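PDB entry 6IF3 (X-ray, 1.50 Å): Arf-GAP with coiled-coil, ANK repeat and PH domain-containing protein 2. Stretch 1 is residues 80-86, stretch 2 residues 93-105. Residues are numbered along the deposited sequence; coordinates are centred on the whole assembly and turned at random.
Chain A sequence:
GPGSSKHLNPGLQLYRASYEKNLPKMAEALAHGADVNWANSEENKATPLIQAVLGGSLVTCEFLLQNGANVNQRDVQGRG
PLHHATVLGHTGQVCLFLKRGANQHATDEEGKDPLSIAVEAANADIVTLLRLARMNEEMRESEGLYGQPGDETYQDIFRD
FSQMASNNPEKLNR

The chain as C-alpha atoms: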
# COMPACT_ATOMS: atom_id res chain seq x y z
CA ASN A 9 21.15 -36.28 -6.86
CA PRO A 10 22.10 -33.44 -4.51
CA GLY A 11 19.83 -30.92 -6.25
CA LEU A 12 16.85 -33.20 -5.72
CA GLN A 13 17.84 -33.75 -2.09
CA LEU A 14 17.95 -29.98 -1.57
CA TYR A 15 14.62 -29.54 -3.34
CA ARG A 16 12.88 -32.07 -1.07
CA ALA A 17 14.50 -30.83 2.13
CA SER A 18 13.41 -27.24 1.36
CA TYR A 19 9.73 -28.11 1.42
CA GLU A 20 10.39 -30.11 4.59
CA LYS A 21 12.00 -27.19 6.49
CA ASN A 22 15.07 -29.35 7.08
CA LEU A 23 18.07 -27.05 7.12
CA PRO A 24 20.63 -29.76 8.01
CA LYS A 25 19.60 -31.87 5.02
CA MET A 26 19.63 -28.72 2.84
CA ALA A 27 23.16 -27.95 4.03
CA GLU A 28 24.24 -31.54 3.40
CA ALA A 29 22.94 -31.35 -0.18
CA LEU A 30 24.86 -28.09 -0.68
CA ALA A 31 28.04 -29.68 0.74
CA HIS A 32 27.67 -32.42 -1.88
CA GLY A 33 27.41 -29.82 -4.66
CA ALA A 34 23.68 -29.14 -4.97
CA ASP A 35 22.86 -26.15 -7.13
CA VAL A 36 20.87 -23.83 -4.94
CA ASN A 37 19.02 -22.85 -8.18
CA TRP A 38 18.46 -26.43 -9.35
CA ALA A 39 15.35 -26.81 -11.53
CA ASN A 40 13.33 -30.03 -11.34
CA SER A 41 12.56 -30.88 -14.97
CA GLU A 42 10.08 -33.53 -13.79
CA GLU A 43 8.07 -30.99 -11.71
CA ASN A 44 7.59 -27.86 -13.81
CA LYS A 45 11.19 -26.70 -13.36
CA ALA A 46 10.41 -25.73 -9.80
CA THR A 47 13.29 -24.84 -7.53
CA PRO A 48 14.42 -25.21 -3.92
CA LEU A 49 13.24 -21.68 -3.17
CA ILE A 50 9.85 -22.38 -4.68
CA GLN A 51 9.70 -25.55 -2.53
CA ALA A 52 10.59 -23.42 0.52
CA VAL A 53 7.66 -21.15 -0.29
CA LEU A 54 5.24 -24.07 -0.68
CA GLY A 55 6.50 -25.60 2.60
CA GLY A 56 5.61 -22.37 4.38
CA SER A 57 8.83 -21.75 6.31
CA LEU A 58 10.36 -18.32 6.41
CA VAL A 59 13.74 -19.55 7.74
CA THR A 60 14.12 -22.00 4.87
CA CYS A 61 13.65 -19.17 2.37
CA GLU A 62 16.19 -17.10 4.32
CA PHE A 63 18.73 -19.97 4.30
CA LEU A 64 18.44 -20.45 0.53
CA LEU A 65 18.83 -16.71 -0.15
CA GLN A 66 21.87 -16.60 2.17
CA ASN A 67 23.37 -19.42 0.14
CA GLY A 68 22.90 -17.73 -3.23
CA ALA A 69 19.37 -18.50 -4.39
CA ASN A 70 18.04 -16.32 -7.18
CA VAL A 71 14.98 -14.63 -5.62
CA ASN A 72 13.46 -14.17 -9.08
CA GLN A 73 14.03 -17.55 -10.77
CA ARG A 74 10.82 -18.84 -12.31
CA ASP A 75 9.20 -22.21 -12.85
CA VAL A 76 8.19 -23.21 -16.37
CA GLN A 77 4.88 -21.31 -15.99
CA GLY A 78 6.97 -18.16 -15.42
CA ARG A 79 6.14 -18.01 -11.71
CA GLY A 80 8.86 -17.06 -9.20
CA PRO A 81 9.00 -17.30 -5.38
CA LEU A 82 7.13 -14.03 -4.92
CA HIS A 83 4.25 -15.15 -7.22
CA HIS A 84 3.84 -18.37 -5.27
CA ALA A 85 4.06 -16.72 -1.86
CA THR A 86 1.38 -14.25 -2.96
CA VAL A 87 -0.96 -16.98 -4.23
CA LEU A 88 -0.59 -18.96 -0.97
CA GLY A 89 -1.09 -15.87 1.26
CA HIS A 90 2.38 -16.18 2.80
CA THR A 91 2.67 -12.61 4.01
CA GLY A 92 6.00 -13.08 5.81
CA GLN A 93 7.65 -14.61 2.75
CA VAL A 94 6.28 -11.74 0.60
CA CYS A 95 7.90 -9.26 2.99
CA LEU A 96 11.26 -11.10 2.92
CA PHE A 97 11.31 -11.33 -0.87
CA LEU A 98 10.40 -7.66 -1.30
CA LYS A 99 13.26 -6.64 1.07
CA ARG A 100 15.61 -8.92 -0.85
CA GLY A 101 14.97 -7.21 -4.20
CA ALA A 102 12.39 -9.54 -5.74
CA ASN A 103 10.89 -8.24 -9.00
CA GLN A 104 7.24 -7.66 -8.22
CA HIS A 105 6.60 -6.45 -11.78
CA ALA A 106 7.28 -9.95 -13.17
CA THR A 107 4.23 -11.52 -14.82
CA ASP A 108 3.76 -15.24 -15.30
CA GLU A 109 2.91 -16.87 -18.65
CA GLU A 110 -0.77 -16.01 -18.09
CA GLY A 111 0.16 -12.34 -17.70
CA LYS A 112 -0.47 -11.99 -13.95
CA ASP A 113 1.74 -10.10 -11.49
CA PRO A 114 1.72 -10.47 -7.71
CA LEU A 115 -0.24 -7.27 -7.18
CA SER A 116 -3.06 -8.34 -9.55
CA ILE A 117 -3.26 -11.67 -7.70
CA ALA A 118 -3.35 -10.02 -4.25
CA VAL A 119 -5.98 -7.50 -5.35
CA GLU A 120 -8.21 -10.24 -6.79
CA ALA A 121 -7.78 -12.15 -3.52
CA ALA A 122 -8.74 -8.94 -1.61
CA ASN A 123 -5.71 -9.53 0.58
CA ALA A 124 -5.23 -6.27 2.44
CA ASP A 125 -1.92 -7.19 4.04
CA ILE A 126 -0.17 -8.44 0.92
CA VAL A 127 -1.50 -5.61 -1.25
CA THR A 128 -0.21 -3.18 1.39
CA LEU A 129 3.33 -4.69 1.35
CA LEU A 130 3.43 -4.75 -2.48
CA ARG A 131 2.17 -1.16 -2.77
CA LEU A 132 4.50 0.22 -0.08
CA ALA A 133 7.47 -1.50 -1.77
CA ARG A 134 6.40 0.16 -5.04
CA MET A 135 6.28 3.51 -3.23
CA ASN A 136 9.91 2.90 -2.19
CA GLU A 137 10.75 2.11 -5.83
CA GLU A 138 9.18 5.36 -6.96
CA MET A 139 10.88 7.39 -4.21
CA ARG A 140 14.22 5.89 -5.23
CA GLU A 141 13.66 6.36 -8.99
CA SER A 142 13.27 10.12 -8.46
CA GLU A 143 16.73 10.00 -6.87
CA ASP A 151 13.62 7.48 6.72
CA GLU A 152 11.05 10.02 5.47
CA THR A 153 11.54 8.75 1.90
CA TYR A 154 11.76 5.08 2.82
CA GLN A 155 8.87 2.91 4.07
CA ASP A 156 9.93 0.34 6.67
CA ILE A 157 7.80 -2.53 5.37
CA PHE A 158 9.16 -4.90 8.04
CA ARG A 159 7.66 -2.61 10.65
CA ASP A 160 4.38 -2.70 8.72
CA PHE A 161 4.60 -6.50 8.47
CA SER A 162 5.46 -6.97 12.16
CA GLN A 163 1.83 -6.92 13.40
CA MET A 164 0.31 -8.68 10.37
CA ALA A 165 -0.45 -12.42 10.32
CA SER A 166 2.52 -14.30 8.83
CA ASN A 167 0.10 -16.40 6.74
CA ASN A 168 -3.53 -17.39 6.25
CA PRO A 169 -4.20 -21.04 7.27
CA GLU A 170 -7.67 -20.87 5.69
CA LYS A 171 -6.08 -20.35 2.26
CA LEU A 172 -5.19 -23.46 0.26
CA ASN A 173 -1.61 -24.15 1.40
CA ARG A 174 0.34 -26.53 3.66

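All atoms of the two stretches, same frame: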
# COMPACT_ATOMS: atom_id res chain seq x y z
N GLY A 80 7.76 -17.04 -10.16
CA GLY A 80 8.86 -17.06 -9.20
C GLY A 80 8.36 -17.19 -7.77
O GLY A 80 7.19 -17.35 -7.54
N PRO A 81 9.29 -17.17 -6.81
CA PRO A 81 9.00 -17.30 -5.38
C PRO A 81 7.96 -16.26 -4.94
O PRO A 81 7.04 -16.63 -4.19
CB PRO A 81 10.36 -17.06 -4.74
CG PRO A 81 11.34 -17.65 -5.77
CD PRO A 81 10.74 -17.23 -7.09
N LEU A 82 8.09 -15.02 -5.37
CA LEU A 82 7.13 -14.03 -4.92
C LEU A 82 5.71 -14.31 -5.43
O LEU A 82 4.75 -14.15 -4.69
CB LEU A 82 7.57 -12.63 -5.35
CG LEU A 82 6.63 -11.47 -4.98
CD1 LEU A 82 6.35 -11.34 -3.50
CD2 LEU A 82 7.19 -10.13 -5.56
N HIS A 83 5.57 -14.73 -6.68
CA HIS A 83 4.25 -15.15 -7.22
C HIS A 83 3.63 -16.23 -6.33
O HIS A 83 2.49 -16.13 -5.89
CB HIS A 83 4.37 -15.72 -8.65
CG HIS A 83 3.11 -16.43 -9.12
ND1 HIS A 83 2.20 -15.85 -9.98
CD2 HIS A 83 2.62 -17.66 -8.83
CE1 HIS A 83 1.21 -16.70 -10.21
NE2 HIS A 83 1.44 -17.80 -9.51
N HIS A 84 4.39 -17.28 -6.06
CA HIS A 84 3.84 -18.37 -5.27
C HIS A 84 3.51 -17.98 -3.84
O HIS A 84 2.48 -18.44 -3.31
CB HIS A 84 4.83 -19.56 -5.27
CG HIS A 84 4.91 -20.27 -6.59
ND1 HIS A 84 3.87 -21.02 -7.09
CD2 HIS A 84 5.91 -20.33 -7.51
CE1 HIS A 84 4.22 -21.52 -8.26
NE2 HIS A 84 5.45 -21.12 -8.54
N ALA A 85 4.35 -17.16 -3.22
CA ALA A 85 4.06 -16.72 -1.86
C ALA A 85 2.79 -15.88 -1.82
O ALA A 85 1.99 -15.96 -0.87
CB ALA A 85 5.21 -15.94 -1.30
N THR A 86 2.60 -15.07 -2.86
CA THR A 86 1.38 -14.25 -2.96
C THR A 86 0.14 -15.11 -3.10
O THR A 86 -0.85 -14.92 -2.41
CB THR A 86 1.49 -13.26 -4.13
OG1 THR A 86 2.60 -12.39 -3.87
CG2 THR A 86 0.21 -12.39 -4.26
N GLN A 93 6.78 -14.35 3.89
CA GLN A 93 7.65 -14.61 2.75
C GLN A 93 7.58 -13.49 1.73
O GLN A 93 8.60 -13.14 1.14
CB GLN A 93 7.31 -15.95 2.08
CG GLN A 93 7.62 -17.15 2.96
CD GLN A 93 7.10 -18.45 2.36
OE1 GLN A 93 6.34 -18.45 1.40
NE2 GLN A 93 7.53 -19.58 2.93
N VAL A 94 6.40 -12.91 1.51
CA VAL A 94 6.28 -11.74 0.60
C VAL A 94 7.17 -10.59 1.12
O VAL A 94 7.92 -9.96 0.38
CB VAL A 94 4.80 -11.29 0.48
CG1 VAL A 94 4.68 -9.90 -0.20
CG2 VAL A 94 4.01 -12.34 -0.33
N CYS A 95 7.11 -10.33 2.42
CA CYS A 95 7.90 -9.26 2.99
C CYS A 95 9.41 -9.50 2.80
O CYS A 95 10.13 -8.61 2.37
CB CYS A 95 7.57 -9.10 4.48
SG CYS A 95 8.30 -7.67 5.21
N LEU A 96 9.85 -10.72 3.10
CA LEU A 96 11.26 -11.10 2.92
C LEU A 96 11.72 -10.90 1.47
O LEU A 96 12.73 -10.26 1.20
CB LEU A 96 11.44 -12.54 3.35
CG LEU A 96 12.83 -13.09 2.99
CD1 LEU A 96 13.92 -12.50 3.84
CD2 LEU A 96 12.80 -14.62 3.09
N PHE A 97 10.94 -11.43 0.54
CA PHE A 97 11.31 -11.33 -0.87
C PHE A 97 11.35 -9.89 -1.33
O PHE A 97 12.26 -9.51 -2.06
CB PHE A 97 10.36 -12.15 -1.75
CG PHE A 97 10.44 -13.63 -1.50
CD1 PHE A 97 11.61 -14.22 -1.03
CD2 PHE A 97 9.33 -14.44 -1.73
CE1 PHE A 97 11.68 -15.60 -0.79
CE2 PHE A 97 9.38 -15.81 -1.49
CZ PHE A 97 10.54 -16.40 -1.02
N LEU A 98 10.39 -9.07 -0.91
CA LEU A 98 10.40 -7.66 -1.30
C LEU A 98 11.68 -6.98 -0.76
O LEU A 98 12.32 -6.22 -1.49
CB LEU A 98 9.13 -6.96 -0.80
CG LEU A 98 7.86 -7.40 -1.55
CD1 LEU A 98 6.63 -6.78 -0.88
CD2 LEU A 98 7.93 -6.94 -3.02
N LYS A 99 12.07 -7.26 0.49
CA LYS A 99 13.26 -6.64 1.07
C LYS A 99 14.54 -7.17 0.43
O LYS A 99 15.58 -6.52 0.50
CB LYS A 99 13.30 -6.87 2.57
CG LYS A 99 12.30 -5.99 3.29
CD LYS A 99 12.07 -6.42 4.72
CE LYS A 99 13.33 -6.30 5.57
NZ LYS A 99 13.88 -4.92 5.74
N ARG A 100 14.44 -8.33 -0.20
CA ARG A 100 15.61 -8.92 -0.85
C ARG A 100 15.67 -8.65 -2.35
O ARG A 100 16.39 -9.33 -3.08
CB ARG A 100 15.67 -10.42 -0.58
CG ARG A 100 16.00 -10.76 0.86
CD ARG A 100 17.25 -10.03 1.33
NE ARG A 100 17.02 -9.38 2.62
CZ ARG A 100 16.94 -10.03 3.77
NH1 ARG A 100 17.10 -11.35 3.80
NH2 ARG A 100 16.71 -9.37 4.89
N GLY A 101 14.90 -7.67 -2.82
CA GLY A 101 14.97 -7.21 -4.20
C GLY A 101 14.19 -8.01 -5.24
O GLY A 101 14.45 -7.92 -6.45
N ALA A 102 13.25 -8.83 -4.80
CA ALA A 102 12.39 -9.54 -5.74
C ALA A 102 11.68 -8.59 -6.70
O ALA A 102 11.23 -7.49 -6.30
CB ALA A 102 11.37 -10.37 -5.00
N ASN A 103 11.59 -9.01 -7.95
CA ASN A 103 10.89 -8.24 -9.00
C ASN A 103 9.39 -8.46 -8.93
O ASN A 103 8.86 -9.51 -9.31
CB ASN A 103 11.43 -8.66 -10.37
CG ASN A 103 10.68 -8.01 -11.50
OD1 ASN A 103 10.04 -6.98 -11.30
ND2 ASN A 103 10.81 -8.57 -12.71
N GLN A 104 8.68 -7.48 -8.37
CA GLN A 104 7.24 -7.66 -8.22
C GLN A 104 6.49 -7.29 -9.49
O GLN A 104 5.28 -7.44 -9.57
CB GLN A 104 6.71 -6.86 -7.05
CG GLN A 104 6.66 -5.34 -7.27
CD GLN A 104 5.74 -4.70 -6.27
OE1 GLN A 104 4.51 -4.77 -6.40
NE2 GLN A 104 6.32 -4.10 -5.24
N HIS A 105 7.22 -6.80 -10.49
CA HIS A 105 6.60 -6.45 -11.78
C HIS A 105 6.54 -7.67 -12.72
O HIS A 105 5.83 -7.62 -13.73
CB HIS A 105 7.37 -5.29 -12.40
CG HIS A 105 7.38 -4.09 -11.52
ND1 HIS A 105 6.34 -3.19 -11.48
CD2 HIS A 105 8.26 -3.70 -10.56
CE1 HIS A 105 6.60 -2.26 -10.58
NE2 HIS A 105 7.76 -2.54 -10.01

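Helices 81-86 and 93-99 lie side by side, nearly antiparallel (157° between their N-to-C directions), with axes 9.3 Å apart at closest approach. Gly80 occupies the N-cap position of the first; the second gives way to a turn at Arg100, after which residues 102-104 pass beside Leu82. The backbones come nearest at Ala85 and Val94, whose CA atoms are 6.0 Å apart, a closeness compatible with the small methyl of Ala85. No hydrogen bond crosses the interface; 379 Å² is buried, mostly by apolar residues.

Leu82 is the principal bump. Its CA-to-CB bond points sideways, but its end turns in toward a hollow lined by Val94, Leu98, Ala102 and Gln104. Leu82 CD1 lies 4.0 Å from Val94 CG1, whereas Leu82 CD2 reaches Gln104 CB at 3.6 Å, Leu98 CD2 at 4.1 Å and Ala102 CB at 4.2 Å. The aliphatic base of Gln104 thus serves as wall, while its amide end leads away and bonds elsewhere in the structure.

Phe97 is the answering bump from the second helix. Its CA-to-CB bond points toward the first, and Pro81 covers one face of its ring: Pro81 CB sits 4.0 Å from the centroid of the Phe97 ring, 29° off the normal, a CH-pi contact in which a pyrrolidine carbon rests on the aromatic cloud. Ala85 CB approaches the same ring obliquely, 4.2 Å from Phe97 CE2, and also meets Val94 CG2 at 3.9 Å, so its methyl fits between the two side chains.

Thr86 extends the contact past Ala85, with Thr86 OG1 3.8 Å from Val94 CG2. That hydroxyl donates to its own helix, from Thr86 OG1 to Leu82 O (2.9 Å), so its polarity is satisfied beside an apolar neighbour. The CA-to-CB bonds of His83 and Cys95 point away from the other stretch.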